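Local coordinates for amidase, hydantoinase/carbamoylase family (Burkholderia vietnamiensis, PDB 5I4M), which probably hydrolyses N-carbamoyl-L-amino acids, as a two-zinc hydrolase of the peptidase M20 family, at residues T110-D115 against H403-A409; L32-L36 against A409-I414; D230-Q234 against I373-G378; G151-A155 against T183-E187. All blocks are in the same frame, centred on the assembly; numbering follows the deposited sequence.

Contact 1: T110-D115 against H403-A409. With ZN (zinc ion), chain D; ZN (zinc ion), chain C; 3PG (3-phosphoglyceric acid), chain E.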
loop_
_atom_site.group_PDB
_atom_site.type_symbol
_atom_site.label_atom_id
_atom_site.label_comp_id
_atom_site.label_asym_id
_atom_site.label_seq_id
_atom_site.Cartn_x
_atom_site.Cartn_y
_atom_site.Cartn_z
ATOM N N THR A 110 -12.545 7.299 -5.066
ATOM C CA THR A 110 -13.040 7.150 -6.437
ATOM C C THR A 110 -14.549 7.349 -6.471
ATOM O O THR A 110 -15.302 6.557 -7.051
ATOM C CB THR A 110 -12.671 5.777 -6.996
ATOM O OG1 THR A 110 -13.157 4.760 -6.109
ATOM C CG2 THR A 110 -11.173 5.635 -7.150
ATOM N N GLY A 111 -15.018 8.403 -5.829
ATOM C CA GLY A 111 -16.444 8.572 -5.662
ATOM C C GLY A 111 -17.134 9.146 -6.887
ATOM O O GLY A 111 -16.540 9.798 -7.750
ATOM N N GLY A 112 -18.441 8.908 -6.944
ATOM C CA GLY A 112 -19.272 9.451 -7.993
ATOM C C GLY A 112 -20.002 10.702 -7.540
ATOM O O GLY A 112 -19.983 11.083 -6.372
ATOM N N ARG A 113 -20.669 11.333 -8.502
ATOM C CA ARG A 113 -21.387 12.576 -8.256
ATOM C C ARG A 113 -22.769 12.371 -7.651
ATOM O O ARG A 113 -23.467 13.362 -7.410
ATOM C CB ARG A 113 -21.510 13.362 -9.570
ATOM C CG ARG A 113 -20.159 13.896 -10.078
ATOM C CD ARG A 113 -20.217 14.393 -11.531
ATOM N NE ARG A 113 -20.561 13.296 -12.427
ATOM C CZ ARG A 113 -21.489 13.349 -13.372
ATOM N NH1 ARG A 113 -22.161 14.478 -13.590
ATOM N NH2 ARG A 113 -21.733 12.270 -14.111
ATOM N N PHE A 114 -23.182 11.130 -7.382
ATOM C CA PHE A 114 -24.551 10.897 -6.937
ATOM C C PHE A 114 -24.667 10.111 -5.633
ATOM O O PHE A 114 -25.630 10.309 -4.878
ATOM C CB PHE A 114 -25.324 10.188 -8.051
ATOM C CG PHE A 114 -25.392 10.981 -9.324
ATOM C CD1 PHE A 114 -26.360 11.966 -9.488
ATOM C CD2 PHE A 114 -24.466 10.775 -10.342
ATOM C CE1 PHE A 114 -26.416 12.722 -10.651
ATOM C CE2 PHE A 114 -24.520 11.524 -11.515
ATOM C CZ PHE A 114 -25.500 12.493 -11.671
ATOM N N ASP A 115 -23.728 9.206 -5.358
ATOM C CA ASP A 115 -23.803 8.393 -4.142
ATOM C C ASP A 115 -23.871 9.308 -2.926
ATOM O O ASP A 115 -23.018 10.184 -2.750
ATOM C CB ASP A 115 -22.585 7.463 -4.091
ATOM C CG ASP A 115 -22.501 6.616 -2.830
ATOM O OD1 ASP A 115 -23.442 6.597 -1.999
ATOM O OD2 ASP A 115 -21.461 5.915 -2.702
ATOM N N HIS A 403 -19.051 3.828 -6.705
ATOM C CA HIS A 403 -17.694 3.830 -6.161
ATOM C C HIS A 403 -16.647 3.838 -7.273
ATOM O O HIS A 403 -15.526 3.350 -7.105
ATOM C CB HIS A 403 -17.491 2.668 -5.182
ATOM C CG HIS A 403 -18.174 2.906 -3.865
ATOM N ND1 HIS A 403 -17.946 2.142 -2.742
ATOM C CD2 HIS A 403 -19.074 3.854 -3.500
ATOM C CE1 HIS A 403 -18.679 2.606 -1.742
ATOM N NE2 HIS A 403 -19.371 3.647 -2.175
ATOM N N ASN A 404 -17.027 4.445 -8.398
ATOM C CA ASN A 404 -16.179 4.735 -9.546
ATOM C C ASN A 404 -16.569 6.132 -10.012
ATOM O O ASN A 404 -17.738 6.514 -9.919
ATOM C CB ASN A 404 -16.382 3.679 -10.659
ATOM C CG ASN A 404 -15.419 3.844 -11.841
ATOM O OD1 ASN A 404 -15.333 4.907 -12.463
ATOM N ND2 ASN A 404 -14.701 2.767 -12.165
ATOM N N GLU A 405 -15.592 6.908 -10.471
ATOM C CA GLU A 405 -15.857 8.302 -10.813
ATOM C C GLU A 405 -16.780 8.464 -12.020
ATOM O O GLU A 405 -17.315 9.561 -12.222
ATOM C CB GLU A 405 -14.528 9.015 -11.049
ATOM C CG GLU A 405 -13.687 9.100 -9.783
ATOM C CD GLU A 405 -12.205 9.180 -10.056
ATOM O OE1 GLU A 405 -11.717 10.272 -10.407
ATOM O OE2 GLU A 405 -11.521 8.150 -9.911
ATOM N N ILE A 406 -17.001 7.404 -12.808
ATOM C CA ILE A 406 -17.935 7.472 -13.926
ATOM C C ILE A 406 -19.370 7.179 -13.514
ATOM O O ILE A 406 -20.244 7.108 -14.382
ATOM C CB ILE A 406 -17.551 6.499 -15.063
ATOM C CG1 ILE A 406 -17.716 5.051 -14.596
ATOM C CG2 ILE A 406 -16.134 6.784 -15.563
ATOM C CD1 ILE A 406 -17.443 4.029 -15.669
ATOM N N GLU A 407 -19.635 7.008 -12.223
ATOM C CA GLU A 407 -20.998 6.858 -11.725
ATOM C C GLU A 407 -21.905 7.930 -12.321
ATOM O O GLU A 407 -21.524 9.101 -12.416
ATOM C CB GLU A 407 -20.967 6.959 -10.197
ATOM C CG GLU A 407 -22.303 6.829 -9.499
ATOM C CD GLU A 407 -22.184 7.210 -8.049
ATOM O OE1 GLU A 407 -21.747 6.357 -7.237
ATOM O OE2 GLU A 407 -22.484 8.384 -7.729
ATOM N N ASP A 408 -23.101 7.529 -12.757
ATOM C CA ASP A 408 -23.928 8.470 -13.501
ATOM C C ASP A 408 -25.403 8.124 -13.375
ATOM O O ASP A 408 -25.772 6.969 -13.141
ATOM C CB ASP A 408 -23.521 8.499 -14.978
ATOM C CG ASP A 408 -23.868 9.816 -15.663
ATOM O OD1 ASP A 408 -24.258 10.792 -14.973
ATOM O OD2 ASP A 408 -23.728 9.872 -16.904
ATOM N N ALA A 409 -26.241 9.149 -13.543
ATOM C CA ALA A 409 -27.692 8.988 -13.539
ATOM C C ALA A 409 -28.282 9.981 -14.529
ATOM O O ALA A 409 -27.687 11.023 -14.802
ATOM C CB ALA A 409 -28.282 9.215 -12.148
HETATM ZN ZN ZN D . -20.747 4.898 -1.111
HETATM ZN ZN ZN C . -24.300 6.061 -0.129
HETATM C C1 3PG E . -21.315 0.336 2.023
HETATM O O1 3PG E . -20.196 0.049 1.560
HETATM O O2 3PG E . -22.351 -0.300 1.730
HETATM C C2 3PG E . -21.402 1.495 2.973
HETATM O O3 3PG E . -22.598 1.399 3.767
HETATM C C3 3PG E . -21.445 2.770 2.162
HETATM O O1P 3PG E . -22.646 2.795 1.387
HETATM P P 3PG E . -22.770 3.850 0.141
HETATM O O2P 3PG E . -22.257 5.175 0.652
HETATM O O3P 3PG E . -21.871 3.249 -0.931
HETATM O O4P 3PG E . -24.277 3.861 -0.174
HETATM O O HOH W 1 -19.566 6.609 -5.612
HETATM O O HOH W 2 -19.723 10.648 -11.269
HETATM O O HOH W 3 -24.134 13.549 -15.727
HETATM O O HOH W 4 -25.518 5.637 1.635
#

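Contact 2: L32-L36 against A409-I414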
loop_
_atom_site.group_PDB
_atom_site.type_symbol
_atom_site.label_atom_id
_atom_site.label_comp_id
_atom_site.label_asym_id
_atom_site.label_seq_id
_atom_site.Cartn_x
_atom_site.Cartn_y
_atom_site.Cartn_z
ATOM N N LEU A 32 -32.925 20.826 -8.917
ATOM C CA LEU A 32 -32.242 19.730 -8.238
ATOM C C LEU A 32 -30.997 19.292 -9.009
ATOM O O LEU A 32 -29.916 19.143 -8.431
ATOM C CB LEU A 32 -33.211 18.559 -8.061
ATOM C CG LEU A 32 -32.601 17.259 -7.521
ATOM C CD1 LEU A 32 -31.890 17.480 -6.210
ATOM C CD2 LEU A 32 -33.713 16.216 -7.355
ATOM N N TRP A 33 -31.137 19.073 -10.320
ATOM C CA TRP A 33 -29.997 18.672 -11.139
ATOM C C TRP A 33 -28.866 19.687 -11.050
ATOM O O TRP A 33 -27.698 19.315 -10.875
ATOM C CB TRP A 33 -30.425 18.492 -12.594
ATOM C CG TRP A 33 -29.283 18.059 -13.474
ATOM C CD1 TRP A 33 -28.451 18.867 -14.206
ATOM C CD2 TRP A 33 -28.834 16.719 -13.693
ATOM N NE1 TRP A 33 -27.515 18.105 -14.871
ATOM C CE2 TRP A 33 -27.725 16.785 -14.565
ATOM C CE3 TRP A 33 -29.256 15.464 -13.228
ATOM C CZ2 TRP A 33 -27.052 15.645 -15.001
ATOM C CZ3 TRP A 33 -28.578 14.337 -13.657
ATOM C CH2 TRP A 33 -27.490 14.432 -14.532
ATOM N N ASP A 34 -29.189 20.978 -11.179
ATOM C CA ASP A 34 -28.146 21.997 -11.094
ATOM C C ASP A 34 -27.486 22.006 -9.723
ATOM O O ASP A 34 -26.281 22.258 -9.615
ATOM C CB ASP A 34 -28.716 23.380 -11.422
ATOM C CG ASP A 34 -29.152 23.502 -12.871
ATOM O OD1 ASP A 34 -28.759 22.637 -13.681
ATOM O OD2 ASP A 34 -29.878 24.466 -13.198
ATOM N N SER A 35 -28.245 21.724 -8.662
ATOM C CA SER A 35 -27.608 21.664 -7.356
ATOM C C SER A 35 -26.637 20.493 -7.282
ATOM O O SER A 35 -25.576 20.614 -6.658
ATOM C CB SER A 35 -28.657 21.597 -6.240
ATOM O OG SER A 35 -29.278 20.328 -6.150
ATOM N N LEU A 36 -26.957 19.374 -7.950
ATOM C CA LEU A 36 -26.021 18.254 -8.005
ATOM C C LEU A 36 -24.764 18.626 -8.782
ATOM O O LEU A 36 -23.649 18.308 -8.357
ATOM C CB LEU A 36 -26.692 17.030 -8.627
ATOM C CG LEU A 36 -27.602 16.285 -7.652
ATOM C CD1 LEU A 36 -28.649 15.434 -8.386
ATOM C CD2 LEU A 36 -26.781 15.398 -6.722
ATOM N N ALA A 409 -26.241 9.149 -13.543
ATOM C CA ALA A 409 -27.692 8.988 -13.539
ATOM C C ALA A 409 -28.282 9.981 -14.529
ATOM O O ALA A 409 -27.687 11.023 -14.802
ATOM C CB ALA A 409 -28.282 9.215 -12.148
ATOM N N THR A 410 -29.441 9.646 -15.078
ATOM C CA THR A 410 -30.066 10.577 -16.010
ATOM C C THR A 410 -30.873 11.631 -15.259
ATOM O O THR A 410 -31.361 11.380 -14.154
ATOM C CB THR A 410 -30.999 9.847 -16.966
ATOM O OG1 THR A 410 -32.133 9.370 -16.230
ATOM C CG2 THR A 410 -30.282 8.689 -17.635
ATOM N N PRO A 411 -31.048 12.814 -15.850
ATOM C CA PRO A 411 -31.970 13.797 -15.251
ATOM C C PRO A 411 -33.352 13.234 -14.962
ATOM O O PRO A 411 -33.934 13.534 -13.908
ATOM C CB PRO A 411 -32.005 14.912 -16.310
ATOM C CG PRO A 411 -30.641 14.837 -16.950
ATOM C CD PRO A 411 -30.277 13.377 -16.976
ATOM N N ALA A 412 -33.891 12.409 -15.869
ATOM C CA ALA A 412 -35.195 11.789 -15.643
ATOM C C ALA A 412 -35.214 10.976 -14.351
ATOM O O ALA A 412 -36.149 11.097 -13.550
ATOM C CB ALA A 412 -35.577 10.908 -16.832
ATOM N N TRP A 413 -34.202 10.122 -14.141
ATOM C CA TRP A 413 -34.155 9.324 -12.915
ATOM C C TRP A 413 -34.054 10.210 -11.686
ATOM O O TRP A 413 -34.718 9.963 -10.674
ATOM C CB TRP A 413 -32.964 8.363 -12.936
ATOM C CG TRP A 413 -33.050 7.310 -13.960
ATOM C CD1 TRP A 413 -34.174 6.873 -14.622
ATOM C CD2 TRP A 413 -31.960 6.541 -14.462
ATOM N NE1 TRP A 413 -33.836 5.877 -15.505
ATOM C CE2 TRP A 413 -32.483 5.655 -15.429
ATOM C CE3 TRP A 413 -30.583 6.516 -14.190
ATOM C CZ2 TRP A 413 -31.679 4.753 -16.124
ATOM C CZ3 TRP A 413 -29.781 5.620 -14.892
ATOM C CH2 TRP A 413 -30.333 4.758 -15.851
ATOM N N ILE A 414 -33.176 11.212 -11.737
ATOM C CA ILE A 414 -32.970 12.087 -10.587
ATOM C C ILE A 414 -34.276 12.771 -10.204
ATOM O O ILE A 414 -34.670 12.788 -9.033
ATOM C CB ILE A 414 -31.854 13.106 -10.896
ATOM C CG1 ILE A 414 -30.512 12.386 -11.013
ATOM C CG2 ILE A 414 -31.777 14.206 -9.832
ATOM C CD1 ILE A 414 -30.128 11.614 -9.736
#

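Contact 3: D230-Q234 against I373-G378. With 3PG (3-phosphoglyceric acid), chain E.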
loop_
_atom_site.group_PDB
_atom_site.type_symbol
_atom_site.label_atom_id
_atom_site.label_comp_id
_atom_site.label_asym_id
_atom_site.label_seq_id
_atom_site.Cartn_x
_atom_site.Cartn_y
_atom_site.Cartn_z
ATOM N N ASP A 230 -35.848 -4.027 1.853
ATOM C CA ASP A 230 -34.880 -4.633 2.758
ATOM C C ASP A 230 -33.503 -4.082 2.428
ATOM O O ASP A 230 -33.283 -3.492 1.369
ATOM C CB ASP A 230 -34.847 -6.160 2.625
ATOM C CG ASP A 230 -36.182 -6.807 2.899
ATOM O OD1 ASP A 230 -37.010 -6.889 1.962
ATOM O OD2 ASP A 230 -36.390 -7.269 4.046
ATOM N N ALA A 231 -32.568 -4.300 3.342
ATOM C CA ALA A 231 -31.165 -3.971 3.122
ATOM C C ALA A 231 -30.349 -5.159 3.602
ATOM O O ALA A 231 -30.596 -5.666 4.698
ATOM C CB ALA A 231 -30.759 -2.698 3.868
ATOM N N GLN A 232 -29.411 -5.625 2.781
ATOM C CA GLN A 232 -28.718 -6.843 3.160
ATOM C C GLN A 232 -27.769 -6.561 4.324
ATOM O O GLN A 232 -27.445 -5.415 4.628
ATOM C CB GLN A 232 -27.965 -7.432 1.967
ATOM C CG GLN A 232 -26.695 -6.704 1.586
ATOM C CD GLN A 232 -25.929 -7.455 0.507
ATOM O OE1 GLN A 232 -26.054 -8.676 0.387
ATOM N NE2 GLN A 232 -25.157 -6.730 -0.288
ATOM N N GLY A 233 -27.340 -7.634 5.002
ATOM C CA GLY A 233 -26.432 -7.490 6.124
ATOM C C GLY A 233 -24.976 -7.470 5.683
ATOM O O GLY A 233 -24.647 -7.867 4.565
ATOM N N GLN A 234 -24.106 -7.010 6.587
ATOM C CA GLN A 234 -22.681 -6.899 6.297
ATOM C C GLN A 234 -21.856 -7.309 7.509
ATOM O O GLN A 234 -22.277 -7.141 8.657
ATOM C CB GLN A 234 -22.278 -5.472 5.915
ATOM C CG GLN A 234 -23.107 -4.846 4.806
ATOM C CD GLN A 234 -22.396 -3.654 4.186
ATOM O OE1 GLN A 234 -21.239 -3.755 3.798
ATOM N NE2 GLN A 234 -23.081 -2.519 4.109
ATOM N N ILE A 373 -37.080 -3.968 -4.313
ATOM C CA ILE A 373 -35.650 -4.227 -4.422
ATOM C C ILE A 373 -35.005 -4.251 -3.039
ATOM O O ILE A 373 -35.477 -3.614 -2.090
ATOM C CB ILE A 373 -34.983 -3.185 -5.348
ATOM C CG1 ILE A 373 -33.563 -3.623 -5.716
ATOM C CG2 ILE A 373 -35.024 -1.808 -4.702
ATOM C CD1 ILE A 373 -33.028 -2.978 -7.005
ATOM N N VAL A 374 -33.916 -5.017 -2.931
ATOM C CA VAL A 374 -33.127 -5.134 -1.711
ATOM C C VAL A 374 -31.849 -4.326 -1.889
ATOM O O VAL A 374 -31.135 -4.485 -2.887
ATOM C CB VAL A 374 -32.810 -6.607 -1.397
ATOM C CG1 VAL A 374 -31.932 -6.724 -0.133
ATOM C CG2 VAL A 374 -34.105 -7.401 -1.237
ATOM N N SER A 375 -31.567 -3.443 -0.937
ATOM C CA SER A 375 -30.356 -2.631 -1.019
ATOM C C SER A 375 -29.114 -3.492 -0.791
ATOM O O SER A 375 -29.019 -4.218 0.206
ATOM C CB SER A 375 -30.411 -1.500 0.007
ATOM O OG SER A 375 -29.192 -0.769 0.040
ATOM N N GLY A 376 -28.154 -3.394 -1.710
ATOM C CA GLY A 376 -26.926 -4.153 -1.594
ATOM C C GLY A 376 -25.880 -3.401 -0.800
ATOM O O GLY A 376 -24.943 -3.997 -0.258
ATOM N N ALA A 377 -26.023 -2.081 -0.739
ATOM C CA ALA A 377 -25.150 -1.257 0.083
ATOM C C ALA A 377 -25.809 -0.972 1.426
ATOM O O ALA A 377 -27.011 -1.185 1.616
ATOM C CB ALA A 377 -24.823 0.065 -0.618
ATOM N N GLY A 378 -24.998 -0.503 2.363
ATOM C CA GLY A 378 -25.512 0.043 3.598
ATOM C C GLY A 378 -25.814 1.523 3.441
ATOM O O GLY A 378 -25.204 2.220 2.631
HETATM C C1 3PG E . -21.315 0.336 2.023
HETATM O O1 3PG E . -20.196 0.049 1.560
HETATM O O2 3PG E . -22.351 -0.300 1.730
HETATM C C2 3PG E . -21.402 1.495 2.973
HETATM O O3 3PG E . -22.598 1.399 3.767
HETATM C C3 3PG E . -21.445 2.770 2.162
HETATM O O1P 3PG E . -22.646 2.795 1.387
HETATM P P 3PG E . -22.770 3.850 0.141
HETATM O O2P 3PG E . -22.257 5.175 0.652
HETATM O O3P 3PG E . -21.871 3.249 -0.931
HETATM O O4P 3PG E . -24.277 3.861 -0.174
HETATM O O HOH W 5 -27.447 -2.883 3.802
#

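Contact 4: G151-A155 against T183-E187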
loop_
_atom_site.group_PDB
_atom_site.type_symbol
_atom_site.label_atom_id
_atom_site.label_comp_id
_atom_site.label_asym_id
_atom_site.label_seq_id
_atom_site.Cartn_x
_atom_site.Cartn_y
_atom_site.Cartn_z
ATOM N N GLY A 151 -17.368 5.094 5.602
ATOM C CA GLY A 151 -16.491 4.207 6.344
ATOM C C GLY A 151 -15.166 3.916 5.672
ATOM O O GLY A 151 -14.550 2.885 5.964
ATOM N N SER A 152 -14.698 4.809 4.795
ATOM C CA SER A 152 -13.452 4.615 4.061
ATOM C C SER A 152 -12.261 5.264 4.762
ATOM O O SER A 152 -11.251 4.598 5.029
ATOM C CB SER A 152 -13.588 5.174 2.638
ATOM O OG SER A 152 -12.344 5.060 1.952
ATOM N N ARG A 153 -12.364 6.556 5.081
ATOM C CA ARG A 153 -11.262 7.241 5.760
ATOM C C ARG A 153 -11.175 6.826 7.222
ATOM O O ARG A 153 -10.081 6.571 7.742
ATOM C CB ARG A 153 -11.433 8.754 5.663
ATOM C CG ARG A 153 -10.342 9.507 6.414
ATOM C CD ARG A 153 -10.528 11.015 6.392
ATOM N NE ARG A 153 -9.457 11.635 7.176
ATOM C CZ ARG A 153 -9.438 12.901 7.579
ATOM N NH1 ARG A 153 -10.444 13.722 7.274
ATOM N NH2 ARG A 153 -8.402 13.338 8.287
ATOM N N PHE A 154 -12.312 6.780 7.906
ATOM C CA PHE A 154 -12.429 6.185 9.227
ATOM C C PHE A 154 -13.407 5.034 9.085
ATOM O O PHE A 154 -14.450 5.187 8.448
ATOM C CB PHE A 154 -12.944 7.175 10.286
ATOM C CG PHE A 154 -12.467 8.592 10.109
ATOM C CD1 PHE A 154 -13.117 9.449 9.231
ATOM C CD2 PHE A 154 -11.421 9.087 10.871
ATOM C CE1 PHE A 154 -12.705 10.758 9.076
ATOM C CE2 PHE A 154 -10.996 10.400 10.727
ATOM C CZ PHE A 154 -11.636 11.239 9.825
ATOM N N ALA A 155 -13.065 3.885 9.650
ATOM C CA ALA A 155 -13.941 2.742 9.506
ATOM C C ALA A 155 -14.592 2.400 10.847
ATOM O O ALA A 155 -14.031 2.695 11.904
ATOM C CB ALA A 155 -13.168 1.521 8.989
ATOM N N THR A 183 -8.587 11.212 14.719
ATOM C CA THR A 183 -9.892 10.683 15.102
ATOM C C THR A 183 -11.014 11.490 14.471
ATOM O O THR A 183 -10.837 12.638 14.073
ATOM C CB THR A 183 -10.087 10.691 16.615
ATOM O OG1 THR A 183 -10.177 12.048 17.073
ATOM C CG2 THR A 183 -8.938 9.968 17.322
ATOM N N ILE A 184 -12.190 10.865 14.392
ATOM C CA ILE A 184 -13.378 11.588 13.948
ATOM C C ILE A 184 -13.614 12.810 14.827
ATOM O O ILE A 184 -13.889 13.907 14.327
ATOM C CB ILE A 184 -14.597 10.645 13.929
ATOM C CG1 ILE A 184 -14.524 9.712 12.713
ATOM C CG2 ILE A 184 -15.907 11.449 13.924
ATOM C CD1 ILE A 184 -15.742 8.742 12.574
ATOM N N GLY A 185 -13.469 12.653 16.146
ATOM C CA GLY A 185 -13.688 13.776 17.048
ATOM C C GLY A 185 -12.729 14.932 16.809
ATOM O O GLY A 185 -13.122 16.099 16.864
ATOM N N GLU A 186 -11.455 14.626 16.565
ATOM C CA GLU A 186 -10.499 15.694 16.276
ATOM C C GLU A 186 -10.850 16.403 14.979
ATOM O O GLU A 186 -10.802 17.640 14.899
ATOM C CB GLU A 186 -9.081 15.127 16.195
ATOM C CG GLU A 186 -8.500 14.703 17.536
ATOM C CD GLU A 186 -7.399 13.658 17.400
ATOM O OE1 GLU A 186 -7.026 13.310 16.254
ATOM O OE2 GLU A 186 -6.908 13.194 18.451
ATOM N N GLU A 187 -11.204 15.638 13.950
ATOM C CA GLU A 187 -11.465 16.239 12.651
ATOM C C GLU A 187 -12.792 16.992 12.629
ATOM O O GLU A 187 -12.908 17.999 11.920
ATOM C CB GLU A 187 -11.402 15.166 11.573
ATOM C CG GLU A 187 -9.976 14.680 11.342
ATOM C CD GLU A 187 -9.078 15.767 10.771
ATOM O OE1 GLU A 187 -8.923 15.832 9.532
ATOM O OE2 GLU A 187 -8.526 16.562 11.555
#

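Contact 1: T110-D115 against H403-A409
E407 reaches with an extended side chain across the backbone of G112 to F114, where its carboxylate gathers two consecutive amides: OE2 accepts from F114 N at 2.9 Å and from D115 N at 2.8 Å. Glycine at 112 fits here, since a beta carbon would run into the E407 carboxylate. Water 1 links G112 N and H403 N to E407 OE1, which is also hydrogen-bonded to S402. This illustrates a general principle of metalloenzymes, a second-shell carboxylate fixing the backbone of a first-shell ligand. D115 bridges the zinc ions, D115 OD1 lying 2.1 Å from ZN of chain C and D115 OD2 2.0 Å from ZN of chain D; the latter ion also takes H403 NE2 at 2.1 Å, while H403 ND1 is hydrogen-bonded to N296 O of the second subunit. Phosphate oxygens of 3PG ligate both metals, and H104, H211 and E150 complete the protein ligands. T110 OG1 donates to H403 O at 2.9 Å; N404 OD1 closes an Asx turn on I406 N at 3.0 Å, and N404 ND2 bonds E245 O of the second subunit. R113 NH2 makes a salt bridge with D408 OD1 at 3.1 Å, while A409 CB sits over the F114 ring in a CH-pi contact. These loops, one between strand 99-103 and helix 117-132, the other between strand 390-395 and helix 411-429, pack against strand 206-212 through F114 and E407.

Contact 2: L32-L36 against A409-I414
The side-chain rotamers show how helix 29-39 meets the start of helix 411-429. W33 adopts chi1 t with chi2 near -93°, which carries its indole from a sideways CA-to-CB bond out to the other segment. The six-membered ring then lies against P411, the first residue of its helix, whose CG stands 3.8 Å from the W33 ring centroid and almost on its normal, a CH-pi contact over the ring face. The rim of the same ring meets other atoms: W33 CH2 is 3.4 Å from A409 O, and W33 CZ3 is 3.8 Å from I414 CG1. I414, with both chi angles m, points toward the opposing helix and places CG2 3.7 Å from L32 CD2 and likewise 3.7 Å from L36 CD1. The two leucines, one turn apart, use different rotamers, L32 t with chi2 p and L36 m with chi2 t, yet both bring a methyl to the same isoleucine branch. T410 at chi1 p turns OG1 back to accept from W413 N at 3.0 Å, an N-cap at the start of the helix, next to P411 on which W33 packs. The contact is mainly apolar packing of one helix on the start of another, with L32, L36 and I414 buried. Helix 117-132 borders the same cluster, its L121 touching both L32 and L36, while I414 also rests on F114 in the loop leading into that helix.

Contact 3: D230-Q234 against I373-G378
The carboxylate end of the 3PG pocket is built where strand 370-375 runs out beside strand 225-242. The strands pair in parallel through A231 and S375: S375 N donates to D230 O at 2.9 Å, and Q232 N returns a bond to S375 O at 3.0 Å. Beyond this point a side chain takes over from the backbone, Q232 NE2 donating to G376 O at 2.7 Å, so the departing loop stays tied to the first strand. Water 5 spans the widening gap by donating to both Q232 O and A377 O, and S375 OG also holds A377 O, at 2.7 Å. The loop is thereby set to present G378 N to the ligand, 2.7 Å from 3PG O2 and nearly linear. Q234 NE2 adds a weak bond to the same 3PG O2 at 3.3 Å, while Q234 OE1 accepts from W236. At G378 a side chain would collide with both Q234 and 3PG, so glycine fits the pocket wall. R309, another ligand-binding residue, bonds G376 O as well. Placing a binding loop at the carboxyl end of a parallel strand is a classic feature of alpha/beta enzymes, applied here in an M20-family active site.

Contact 4: G151-A155 against T183-E187
The polar part of this contact is one salt bridge: R153 stretches out in an all-t conformation and its NH2 donates to E187 OE1 at 2.8 Å, E187 OE1 lying at the guanidinium edge, near its plane. Both charges have further partners, D178 for R153 and R190 for E187, so the pair belongs to a larger ionic network. Helix 184-191 opens here with a capping box, in which E186 N donates to T183 OG1 at 2.9 Å and T183 N to E186 OE1 at 3.0 Å; the capped first turn faces F154 on the loop that follows the zinc-binding E150. The apolar part centres on F154. I184 CG1 lies over the face of its ring, 3.7 Å from the centroid, in a CH-pi contact, whereas E187 CG approaches the ring edge, 4.1 Å from F154 CZ. On the same loop, S152 hydrogen-bonds S294 of the second subunit, and A155 packs on R295 of that subunit.

How the contacts relate
Along the chain the contacts nest: contact 2 closes the longest loop, contact 1 lies within it, and contacts 4 and 3 follow one another inside contact 1. Contacts 1 and 2 share A409, both lead into helix 411-429, and touch through F114, which meets W33, L36 and I414, so the apolar packing reaches the loop that carries the zinc ligand D115. Contacts 1 and 3 have centres about 19 Å apart, yet both reach 3PG, one at its phosphate and the other at its carboxylate. Contact 4 lies about 21 Å from contact 1, centre to centre. Contacts 1, 3 and 4 all meet the second subunit, which contributes H247 and N296; sequence-distant segments of both subunits thus form the pocket.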